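Probable sulfate-binding lipoprotein SubI (Mycobacterium tuberculosis, PDB 6DDN) probably binds sulfate outside the cell membrane and carries it to a transporter for uptake, as a lipoprotein of the sulfate-binding protein family. Local coordinates at residues F109-E112 with P113-A116; A148-K152 with N153-W157; I241-R245 with A246-V250; K318-T321 with I322-G326. All coordinates share one frame; numbering follows the deposited sequence.

Interaction 1 (F109-E112 with P113-A116); sequences FSVE and PDIA
The ring of Phe-109 lies against Asp-114 and Ile-115 where a loop turns into helix 113-120. CD2 of Phe-109 comes closest to O of Asp-114, at 3.1 Å. The same CD2 is 3.5 Å from CB of Asp-114 and also 3.5 Å from CD1 of Ile-115. Ring and carboxylate planes stand nearly perpendicular, 88° apart. CG2 of Val-111 touches OD2 of Asp-114 at 3.2 Å. With chi1 of Glu-112 at 179°, CG leaves opposite the backbone N, and the chain then bends at chi2. This fold-back sets OE2 3.3 Å from CD of Pro-113. Backbone bonds start the helix. The amide of Asp-114 reaches O of Val-111. O of Glu-112 takes two donors, N of Ile-115 at 2.7 Å and N of Ala-116 at 3.0 Å. Further out, helix 91-99 covers the Phe-109 ring. Ser-91 binds OD2 of Asp-114, and OD1 forms a salt bridge with Arg-117. Trp-328 packs on Val-111, Glu-112 and Pro-113. The turn thus joins strand 106-108 to the helix, as in the alternating strands and helices of periplasmic binding proteins. The buried Asp-114 carboxylate has a hydroxyl and a guanidinium as partners, which would favour its ionised form.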
loop_
_atom_site.group_PDB
_atom_site.type_symbol
_atom_site.label_atom_id
_atom_site.label_comp_id
_atom_site.label_asym_id
_atom_site.label_seq_id
_atom_site.Cartn_x
_atom_site.Cartn_y
_atom_site.Cartn_z
ATOM N N PHE A 109 -5.586 5.146 2.489
ATOM C CA PHE A 109 -4.362 5.617 1.864
ATOM C C PHE A 109 -3.251 4.585 2.008
ATOM O O PHE A 109 -3.345 3.628 2.779
ATOM C CB PHE A 109 -3.948 6.965 2.460
ATOM C CG PHE A 109 -4.869 8.088 2.086
ATOM C CD1 PHE A 109 -5.483 8.104 0.844
ATOM C CD2 PHE A 109 -5.137 9.116 2.974
ATOM C CE1 PHE A 109 -6.340 9.131 0.487
ATOM C CE2 PHE A 109 -5.993 10.147 2.624
ATOM C CZ PHE A 109 -6.596 10.152 1.379
ATOM N N SER A 110 -2.190 4.792 1.225
ATOM C CA SER A 110 -1.078 3.848 1.213
ATOM C C SER A 110 -0.337 3.841 2.542
ATOM O O SER A 110 0.050 2.777 3.037
ATOM C CB SER A 110 -0.119 4.189 0.073
ATOM O OG SER A 110 1.071 3.427 0.164
ATOM N N VAL A 111 -0.130 5.015 3.134
ATOM C CA VAL A 111 0.694 5.153 4.326
ATOM C C VAL A 111 -0.033 6.009 5.354
ATOM O O VAL A 111 -0.843 6.877 5.012
ATOM C CB VAL A 111 2.073 5.760 3.990
ATOM C CG1 VAL A 111 2.871 4.814 3.105
ATOM C CG2 VAL A 111 1.901 7.107 3.305
ATOM N N GLU A 112 0.270 5.756 6.628
ATOM C CA GLU A 112 -0.354 6.511 7.712
ATOM C C GLU A 112 -0.146 8.021 7.617
ATOM O O GLU A 112 -1.091 8.760 7.944
ATOM C CB GLU A 112 0.153 5.981 9.061
ATOM C CG GLU A 112 -0.408 6.710 10.278
ATOM C CD GLU A 112 0.446 7.889 10.703
ATOM O OE1 GLU A 112 -0.069 8.767 11.426
ATOM O OE2 GLU A 112 1.630 7.939 10.310
ATOM N N PRO A 113 1.029 8.545 7.227
ATOM C CA PRO A 113 1.161 10.007 7.073
ATOM C C PRO A 113 0.052 10.648 6.256
ATOM O O PRO A 113 -0.368 11.771 6.563
ATOM C CB PRO A 113 2.517 10.156 6.378
ATOM C CG PRO A 113 3.290 8.982 6.825
ATOM C CD PRO A 113 2.335 7.868 7.102
ATOM N N ASP A 114 -0.435 9.961 5.222
ATOM C CA ASP A 114 -1.517 10.506 4.412
ATOM C C ASP A 114 -2.833 10.567 5.178
ATOM O O ASP A 114 -3.757 11.262 4.743
ATOM C CB ASP A 114 -1.672 9.683 3.135
ATOM C CG ASP A 114 -0.474 9.813 2.213
ATOM O OD1 ASP A 114 0.133 10.904 2.179
ATOM O OD2 ASP A 114 -0.137 8.829 1.525
ATOM N N ILE A 115 -2.938 9.857 6.298
ATOM C CA ILE A 115 -4.066 10.040 7.206
ATOM C C ILE A 115 -3.792 11.168 8.190
ATOM O O ILE A 115 -4.686 11.956 8.505
ATOM C CB ILE A 115 -4.386 8.721 7.938
ATOM C CG1 ILE A 115 -4.743 7.620 6.938
ATOM C CG2 ILE A 115 -5.525 8.921 8.918
ATOM C CD1 ILE A 115 -6.023 7.879 6.175
ATOM N N ALA A 116 -2.548 11.263 8.671
ATOM C CA ALA A 116 -2.191 12.307 9.626
ATOM C C ALA A 116 -2.372 13.700 9.039
ATOM O O ALA A 116 -2.738 14.632 9.765
ATOM C CB ALA A 116 -0.750 12.111 10.098
#

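Interaction 2 (A148-K152 with N153-W157); sequences AGNPK and NIRDW. With SO4 (sulfate ion), chain G.
Asn-150 grips the backbone of Ile-154 with its side-chain amide, while its backbone O closes a type I beta turn that runs from Asn-150 to Asn-153. The turn lies in the loop after strand 138-147. N of Asn-153 bonds to O of Asn-150 at 2.9 Å. The tight part is the buried Asn-150 side chain, which holds Ile-154 twice. OD1 accepts from N of Ile-154 at 2.7 Å, along an almost straight N-H line of 176°. ND2 donates to O of Ile-154 at 2.6 Å, and that oxygen lies in the amide plane. These two bonds fix the rotation of the amide. CG of Asn-150 is opposite its backbone N (chi1 -159°), which swings the group over the later residues. Val-253 of strand 250-253 packs against Asn-150 and Arg-155. The other side is loose. Pro-151, Lys-152 and Asn-153 are exposed, and the Lys-152 chain leads away from the turn. Further along the chain, N of Trp-157, with N of Gln-257, holds a sulfate ion, probably from the crystallisation liquor. The Arg-155 guanidinium turns one face to ND2 of Asn-150, which sits over its centre. Its NE donates at the edge to OD1 of Asn-153 at 3.2 Å, while ND2 of Asn-150 sits 3.6 Å from CZ of Arg-155.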
loop_
_atom_site.group_PDB
_atom_site.type_symbol
_atom_site.label_atom_id
_atom_site.label_comp_id
_atom_site.label_asym_id
_atom_site.label_seq_id
_atom_site.Cartn_x
_atom_site.Cartn_y
_atom_site.Cartn_z
ATOM N N ALA A 148 8.039 -12.338 -16.905
ATOM C CA ALA A 148 7.696 -13.756 -16.851
ATOM C C ALA A 148 8.933 -14.633 -16.979
ATOM O O ALA A 148 9.694 -14.517 -17.944
ATOM C CB ALA A 148 6.690 -14.087 -17.953
ATOM N N GLY A 149 9.131 -15.504 -15.991
ATOM C CA GLY A 149 10.288 -16.368 -15.937
ATOM C C GLY A 149 11.490 -15.786 -15.229
ATOM O O GLY A 149 12.502 -16.486 -15.095
ATOM N N ASN A 150 11.406 -14.544 -14.757
ATOM C CA ASN A 150 12.535 -13.831 -14.170
ATOM C C ASN A 150 13.765 -13.939 -15.075
ATOM O O ASN A 150 14.783 -14.516 -14.678
ATOM C CB ASN A 150 12.844 -14.344 -12.771
ATOM C CG ASN A 150 13.623 -13.340 -11.936
ATOM O OD1 ASN A 150 14.191 -12.382 -12.462
ATOM N ND2 ASN A 150 13.654 -13.559 -10.627
ATOM N N PRO A 151 13.696 -13.400 -16.296
ATOM C CA PRO A 151 14.786 -13.629 -17.260
ATOM C C PRO A 151 16.135 -13.163 -16.759
ATOM O O PRO A 151 17.159 -13.766 -17.104
ATOM C CB PRO A 151 14.338 -12.829 -18.494
ATOM C CG PRO A 151 12.871 -12.571 -18.291
ATOM C CD PRO A 151 12.682 -12.468 -16.817
ATOM N N LYS A 152 16.167 -12.115 -15.942
ATOM C CA LYS A 152 17.409 -11.573 -15.417
ATOM C C LYS A 152 17.729 -12.085 -14.020
ATOM O O LYS A 152 18.702 -11.626 -13.413
ATOM C CB LYS A 152 17.355 -10.048 -15.430
ATOM C CG LYS A 152 17.513 -9.479 -16.824
ATOM C CD LYS A 152 16.985 -8.068 -16.926
ATOM C CE LYS A 152 17.084 -7.579 -18.354
ATOM N NZ LYS A 152 18.461 -7.751 -18.901
ATOM N N ASN A 153 16.934 -13.022 -13.501
ATOM C CA ASN A 153 17.238 -13.728 -12.258
ATOM C C ASN A 153 17.389 -12.748 -11.090
ATOM O O ASN A 153 18.441 -12.643 -10.456
ATOM C CB ASN A 153 18.492 -14.593 -12.427
ATOM C CG ASN A 153 18.726 -15.520 -11.255
ATOM O OD1 ASN A 153 17.787 -16.101 -10.712
ATOM N ND2 ASN A 153 19.985 -15.665 -10.860
ATOM N N ILE A 154 16.309 -12.021 -10.825
ATOM C CA ILE A 154 16.264 -11.072 -9.719
ATOM C C ILE A 154 15.701 -11.789 -8.498
ATOM O O ILE A 154 14.570 -12.287 -8.529
ATOM C CB ILE A 154 15.419 -9.840 -10.076
ATOM C CG1 ILE A 154 15.812 -9.303 -11.453
ATOM C CG2 ILE A 154 15.573 -8.765 -9.018
ATOM C CD1 ILE A 154 17.194 -8.685 -11.494
ATOM N N ARG A 155 16.490 -11.846 -7.424
ATOM C CA ARG A 155 16.082 -12.539 -6.205
ATOM C C ARG A 155 16.270 -11.738 -4.925
ATOM O O ARG A 155 15.678 -12.110 -3.904
ATOM C CB ARG A 155 16.844 -13.868 -6.054
ATOM C CG ARG A 155 16.811 -14.780 -7.272
ATOM C CD ARG A 155 15.549 -15.628 -7.326
ATOM N NE ARG A 155 15.369 -16.227 -8.647
ATOM C CZ ARG A 155 14.228 -16.748 -9.090
ATOM N NH1 ARG A 155 13.149 -16.749 -8.317
ATOM N NH2 ARG A 155 14.164 -17.270 -10.307
ATOM N N ASP A 156 17.064 -10.669 -4.927
ATOM C CA ASP A 156 17.356 -9.967 -3.684
ATOM C C ASP A 156 17.704 -8.515 -3.987
ATOM O O ASP A 156 17.825 -8.111 -5.145
ATOM C CB ASP A 156 18.464 -10.686 -2.897
ATOM C CG ASP A 156 19.830 -10.613 -3.567
ATOM O OD1 ASP A 156 20.777 -11.208 -3.012
ATOM O OD2 ASP A 156 19.976 -9.982 -4.633
ATOM N N TRP A 157 17.868 -7.732 -2.917
ATOM C CA TRP A 157 18.075 -6.296 -3.076
ATOM C C TRP A 157 19.384 -5.982 -3.786
ATOM O O TRP A 157 19.467 -4.990 -4.518
ATOM C CB TRP A 157 18.027 -5.606 -1.715
ATOM C CG TRP A 157 16.638 -5.491 -1.183
ATOM C CD1 TRP A 157 16.110 -6.158 -0.120
ATOM C CD2 TRP A 157 15.587 -4.670 -1.701
ATOM N NE1 TRP A 157 14.799 -5.803 0.063
ATOM C CE2 TRP A 157 14.453 -4.889 -0.896
ATOM C CE3 TRP A 157 15.496 -3.768 -2.765
ATOM C CZ2 TRP A 157 13.242 -4.240 -1.122
ATOM C CZ3 TRP A 157 14.292 -3.122 -2.987
ATOM C CH2 TRP A 157 13.181 -3.363 -2.169
HETATM S S SO4 G . 17.984 -9.102 1.029
HETATM O O1 SO4 G . 16.763 -8.447 1.477
HETATM O O2 SO4 G . 18.005 -9.099 -0.426
HETATM O O3 SO4 G . 19.150 -8.380 1.529
HETATM O O4 SO4 G . 17.999 -10.473 1.529
#

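Interaction 3 (I241-R245 with A246-V250); sequences IATER and AGKPV
Thr-243 carries CG2 opposite its backbone N, with OG1 at chi1 -54° beside that N. The methyl therefore faces the returning chain, and OG1 bonds to O of Glu-239 one turn back in the helix. CG2 of Thr-243 is 3.9 Å from CB of Lys-248 and 3.9 Å from CG2 of Val-250. The two methyls of Thr-243 and Val-250 thus meet across the turn. The Glu-244 chain bends at chi2 (143°). Its CG comes to 3.1 Å from O of Val-250, and OE2 goes on to bond with ND1 of His-252. These contacts belong to the C-terminal end of helix 237-245 and the turn that leads into strand 250-253. Ala-246 is the first residue to leave the helical path. Its N bonds to O of Ala-242 at 3.2 Å, with a weak second bond to O of Thr-243. Gly-247 follows with a positive phi, and its N reaches O of Glu-244 at 3.0 Å. An inverse gamma turn centred on Pro-249 then brings the chain to Val-250. Helix 218-227 covers the apolar side, with Val-226 on Thr-243 and Lys-248 and Phe-225 on Val-250. The extended Arg-245 chain runs the other way. Its guanidinium has CG2 of Ile-241 over one face, and NH1 bonds to O of Gln-295.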
loop_
_atom_site.group_PDB
_atom_site.type_symbol
_atom_site.label_atom_id
_atom_site.label_comp_id
_atom_site.label_asym_id
_atom_site.label_seq_id
_atom_site.Cartn_x
_atom_site.Cartn_y
_atom_site.Cartn_z
ATOM N N ILE A 241 -0.048 -9.490 -7.561
ATOM C CA ILE A 241 -1.073 -10.519 -7.705
ATOM C C ILE A 241 -2.162 -10.055 -8.662
ATOM O O ILE A 241 -2.622 -10.818 -9.520
ATOM C CB ILE A 241 -1.648 -10.890 -6.325
ATOM C CG1 ILE A 241 -0.602 -11.637 -5.496
ATOM C CG2 ILE A 241 -2.907 -11.727 -6.473
ATOM C CD1 ILE A 241 -0.966 -11.771 -4.037
ATOM N N ALA A 242 -2.586 -8.797 -8.537
ATOM C CA ALA A 242 -3.649 -8.291 -9.399
ATOM C C ALA A 242 -3.176 -8.163 -10.841
ATOM O O ALA A 242 -3.937 -8.443 -11.775
ATOM C CB ALA A 242 -4.152 -6.947 -8.876
ATOM N N THR A 243 -1.925 -7.745 -11.043
ATOM C CA THR A 243 -1.398 -7.614 -12.397
ATOM C C THR A 243 -1.240 -8.980 -13.056
ATOM O O THR A 243 -1.629 -9.168 -14.216
ATOM C CB THR A 243 -0.062 -6.870 -12.372
ATOM O OG1 THR A 243 -0.221 -5.623 -11.683
ATOM C CG2 THR A 243 0.420 -6.601 -13.788
ATOM N N GLU A 244 -0.661 -9.942 -12.331
ATOM C CA GLU A 244 -0.554 -11.308 -12.834
ATOM C C GLU A 244 -1.912 -11.844 -13.265
ATOM O O GLU A 244 -2.052 -12.435 -14.342
ATOM C CB GLU A 244 0.034 -12.214 -11.752
ATOM C CG GLU A 244 1.538 -12.302 -11.734
ATOM C CD GLU A 244 2.078 -12.393 -10.322
ATOM O OE1 GLU A 244 1.373 -12.948 -9.453
ATOM O OE2 GLU A 244 3.201 -11.908 -10.078
ATOM N N ARG A 245 -2.927 -11.646 -12.423
ATOM C CA ARG A 245 -4.251 -12.192 -12.687
ATOM C C ARG A 245 -4.922 -11.554 -13.891
ATOM O O ARG A 245 -5.812 -12.171 -14.487
ATOM C CB ARG A 245 -5.138 -12.018 -11.460
ATOM C CG ARG A 245 -4.834 -12.979 -10.342
ATOM C CD ARG A 245 -5.752 -12.709 -9.179
ATOM N NE ARG A 245 -5.636 -13.720 -8.137
ATOM C CZ ARG A 245 -6.013 -13.524 -6.879
ATOM N NH1 ARG A 245 -6.525 -12.356 -6.518
ATOM N NH2 ARG A 245 -5.879 -14.492 -5.985
ATOM N N ALA A 246 -4.533 -10.337 -14.255
ATOM C CA ALA A 246 -5.044 -9.695 -15.456
ATOM C C ALA A 246 -4.419 -10.250 -16.730
ATOM O O ALA A 246 -4.575 -9.643 -17.793
ATOM C CB ALA A 246 -4.821 -8.182 -15.380
ATOM N N GLY A 247 -3.718 -11.379 -16.647
ATOM C CA GLY A 247 -3.083 -11.973 -17.804
ATOM C C GLY A 247 -1.839 -11.268 -18.289
ATOM O O GLY A 247 -1.401 -11.527 -19.416
ATOM N N LYS A 248 -1.255 -10.382 -17.484
ATOM C CA LYS A 248 -0.046 -9.701 -17.922
ATOM C C LYS A 248 1.177 -10.575 -17.647
ATOM O O LYS A 248 1.293 -11.161 -16.567
ATOM C CB LYS A 248 0.099 -8.354 -17.218
ATOM C CG LYS A 248 -0.896 -7.299 -17.694
ATOM C CD LYS A 248 -1.258 -7.491 -19.163
ATOM C CE LYS A 248 -1.940 -6.260 -19.745
ATOM N NZ LYS A 248 -1.113 -5.611 -20.801
ATOM N N PRO A 249 2.100 -10.680 -18.603
ATOM C CA PRO A 249 3.221 -11.635 -18.486
ATOM C C PRO A 249 4.287 -11.168 -17.501
ATOM O O PRO A 249 5.399 -10.761 -17.855
ATOM C CB PRO A 249 3.735 -11.711 -19.926
ATOM C CG PRO A 249 3.477 -10.351 -20.465
ATOM C CD PRO A 249 2.185 -9.881 -19.837
ATOM N N VAL A 250 3.939 -11.228 -16.215
ATOM C CA VAL A 250 4.850 -10.876 -15.134
ATOM C C VAL A 250 4.694 -11.896 -14.015
ATOM O O VAL A 250 3.706 -12.627 -13.940
ATOM C CB VAL A 250 4.593 -9.451 -14.592
ATOM C CG1 VAL A 250 4.923 -8.402 -15.646
ATOM C CG2 VAL A 250 3.152 -9.317 -14.134
#

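Interaction 4 (K318-T321 with I322-G326); sequences KLWT and IADLG. With SO4 (sulfate ion), chain H.
Asp-324 turns back toward Thr-321 and the rim of the Trp-320 ring, just after strand 318-320, in the segment that ends in a type I beta turn from Ala-323 to Gly-326. The strand runs parallel to strand 257-267 in the large mixed sheet. The amide of Asp-324 has two weak bonds. It gives one to O of Thr-321 at 2.9 Å. The other goes to OG1 of Thr-321, but that hydroxyl lies too near the Asp-324 carboxylate in the model, so its position is doubtful. N of Leu-325 bonds weakly to O of Ile-322. N of Gly-326 reaches O of Ala-323 at 3.1 Å and closes the turn. CG of Asp-324 lies beside its backbone N (chi1 -57°), which directs the carboxylate back to the strand. There OD2 is 3.3 Å from CE3 of Trp-320. The ring and carboxylate planes are 79° apart. CB of Asp-324 lies in the ring plane at its edge. NZ of Lys-318 is 4.6 Å from OD2 of Asp-324, too far for a salt bridge, though the positive charge may still favour the carboxylate. The indole NE1 is satisfied by OE1 of Gln-257. Backbone bonds tie Lys-318 and Trp-320 to the neighbouring strand through Thr-258. Ile-322 and Leu-325 pack on Leu-183 of helix 177-190. N of Leu-319 points at a sulfate oxygen, but the modelled distance is too short to be trusted. Over one face of the Trp-320 ring, offset toward its rim, CG of Lys-318 sits 3.4 Å above the plane.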
loop_
_atom_site.group_PDB
_atom_site.type_symbol
_atom_site.label_atom_id
_atom_site.label_comp_id
_atom_site.label_asym_id
_atom_site.label_seq_id
_atom_site.Cartn_x
_atom_site.Cartn_y
_atom_site.Cartn_z
ATOM N N LYS A 318 12.797 -11.936 6.772
ATOM C CA LYS A 318 12.752 -10.833 7.724
ATOM C C LYS A 318 11.686 -9.844 7.283
ATOM O O LYS A 318 11.779 -9.280 6.188
ATOM C CB LYS A 318 14.111 -10.144 7.830
ATOM C CG LYS A 318 14.124 -8.978 8.798
ATOM C CD LYS A 318 13.748 -9.438 10.193
ATOM C CE LYS A 318 13.885 -8.317 11.203
ATOM N NZ LYS A 318 13.546 -8.784 12.574
ATOM N N LEU A 319 10.685 -9.631 8.132
ATOM C CA LEU A 319 9.609 -8.677 7.871
ATOM C C LEU A 319 9.878 -7.424 8.698
ATOM O O LEU A 319 9.620 -7.393 9.903
ATOM C CB LEU A 319 8.249 -9.285 8.202
ATOM C CG LEU A 319 7.040 -8.445 7.783
ATOM C CD1 LEU A 319 7.021 -8.259 6.272
ATOM C CD2 LEU A 319 5.740 -9.072 8.268
ATOM N N TRP A 320 10.406 -6.393 8.046
ATOM C CA TRP A 320 10.643 -5.120 8.708
ATOM C C TRP A 320 9.344 -4.335 8.814
ATOM O O TRP A 320 8.531 -4.321 7.885
ATOM C CB TRP A 320 11.685 -4.306 7.941
ATOM C CG TRP A 320 13.056 -4.905 7.957
ATOM C CD1 TRP A 320 13.721 -5.463 6.902
ATOM C CD2 TRP A 320 13.937 -5.004 9.083
ATOM N NE1 TRP A 320 14.959 -5.904 7.303
ATOM C CE2 TRP A 320 15.116 -5.634 8.638
ATOM C CE3 TRP A 320 13.843 -4.620 10.424
ATOM C CZ2 TRP A 320 16.191 -5.890 9.485
ATOM C CZ3 TRP A 320 14.911 -4.875 11.265
ATOM C CH2 TRP A 320 16.070 -5.504 10.792
ATOM N N THR A 321 9.150 -3.679 9.955
ATOM C CA THR A 321 7.968 -2.867 10.201
ATOM C C THR A 321 8.376 -1.435 10.517
ATOM O O THR A 321 9.516 -1.161 10.905
ATOM C CB THR A 321 7.129 -3.431 11.356
ATOM O OG1 THR A 321 7.848 -3.283 12.587
ATOM C CG2 THR A 321 6.828 -4.902 11.126
ATOM N N ILE A 322 7.420 -0.517 10.352
ATOM C CA ILE A 322 7.678 0.887 10.664
ATOM C C ILE A 322 8.019 1.055 12.138
ATOM O O ILE A 322 8.732 1.992 12.515
ATOM C CB ILE A 322 6.474 1.762 10.248
ATOM C CG1 ILE A 322 6.943 3.158 9.838
ATOM C CG2 ILE A 322 5.448 1.863 11.369
ATOM C CD1 ILE A 322 7.712 3.182 8.541
ATOM N N ALA A 323 7.536 0.148 12.992
ATOM C CA ALA A 323 7.875 0.214 14.408
ATOM C C ALA A 323 9.335 -0.144 14.649
ATOM O O ALA A 323 9.941 0.344 15.609
ATOM C CB ALA A 323 6.959 -0.708 15.211
ATOM N N ASP A 324 9.913 -0.994 13.795
ATOM C CA ASP A 324 11.332 -1.314 13.914
ATOM C C ASP A 324 12.193 -0.076 13.728
ATOM O O ASP A 324 13.268 0.031 14.331
ATOM C CB ASP A 324 11.723 -2.383 12.890
ATOM C CG ASP A 324 10.907 -3.653 13.025
ATOM O OD1 ASP A 324 9.758 -3.573 13.507
ATOM O OD2 ASP A 324 11.408 -4.733 12.644
ATOM N N LEU A 325 11.742 0.866 12.906
ATOM C CA LEU A 325 12.477 2.090 12.633
ATOM C C LEU A 325 12.050 3.242 13.531
ATOM O O LEU A 325 12.376 4.396 13.236
ATOM C CB LEU A 325 12.308 2.482 11.164
ATOM C CG LEU A 325 12.916 1.510 10.150
ATOM C CD1 LEU A 325 13.111 2.180 8.799
ATOM C CD2 LEU A 325 14.234 0.959 10.671
ATOM N N GLY A 326 11.334 2.956 14.614
ATOM C CA GLY A 326 10.883 3.991 15.519
ATOM C C GLY A 326 9.570 4.640 15.151
ATOM O O GLY A 326 9.274 5.728 15.655
HETATM S S SO4 H . 10.109 -11.592 11.036
HETATM O O1 SO4 H . 8.780 -11.278 11.562
HETATM O O2 SO4 H . 10.007 -12.702 10.087
HETATM O O3 SO4 H . 10.654 -10.417 10.356
HETATM O O4 SO4 H . 10.999 -11.960 12.138
#

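All four contacts are local turns at the ends of helices or strands. Interaction 1 lies nearest the middle of the chain, with mostly buried partners, and starts a helix. Interaction 3 ends one, about 27 Å away between centres and across the chain's centre. Interactions 2 and 3 are neighbours: N of Ala-148 and O of Pro-249 are 3.2 Å apart, a probable hydrogen bond. Strand 250-253 connects them too, since it follows interaction 3 and packs on interaction 2. Interaction 4 is a surface contact, and shares Trp-328 of helix 328-331 with interaction 1. An amide side chain dominates interaction 2 and methyl packing interaction 3. Interaction 1 combines ring packing with helix-starting backbone bonds, and interaction 4 sets a carboxylate at the rim of an indole.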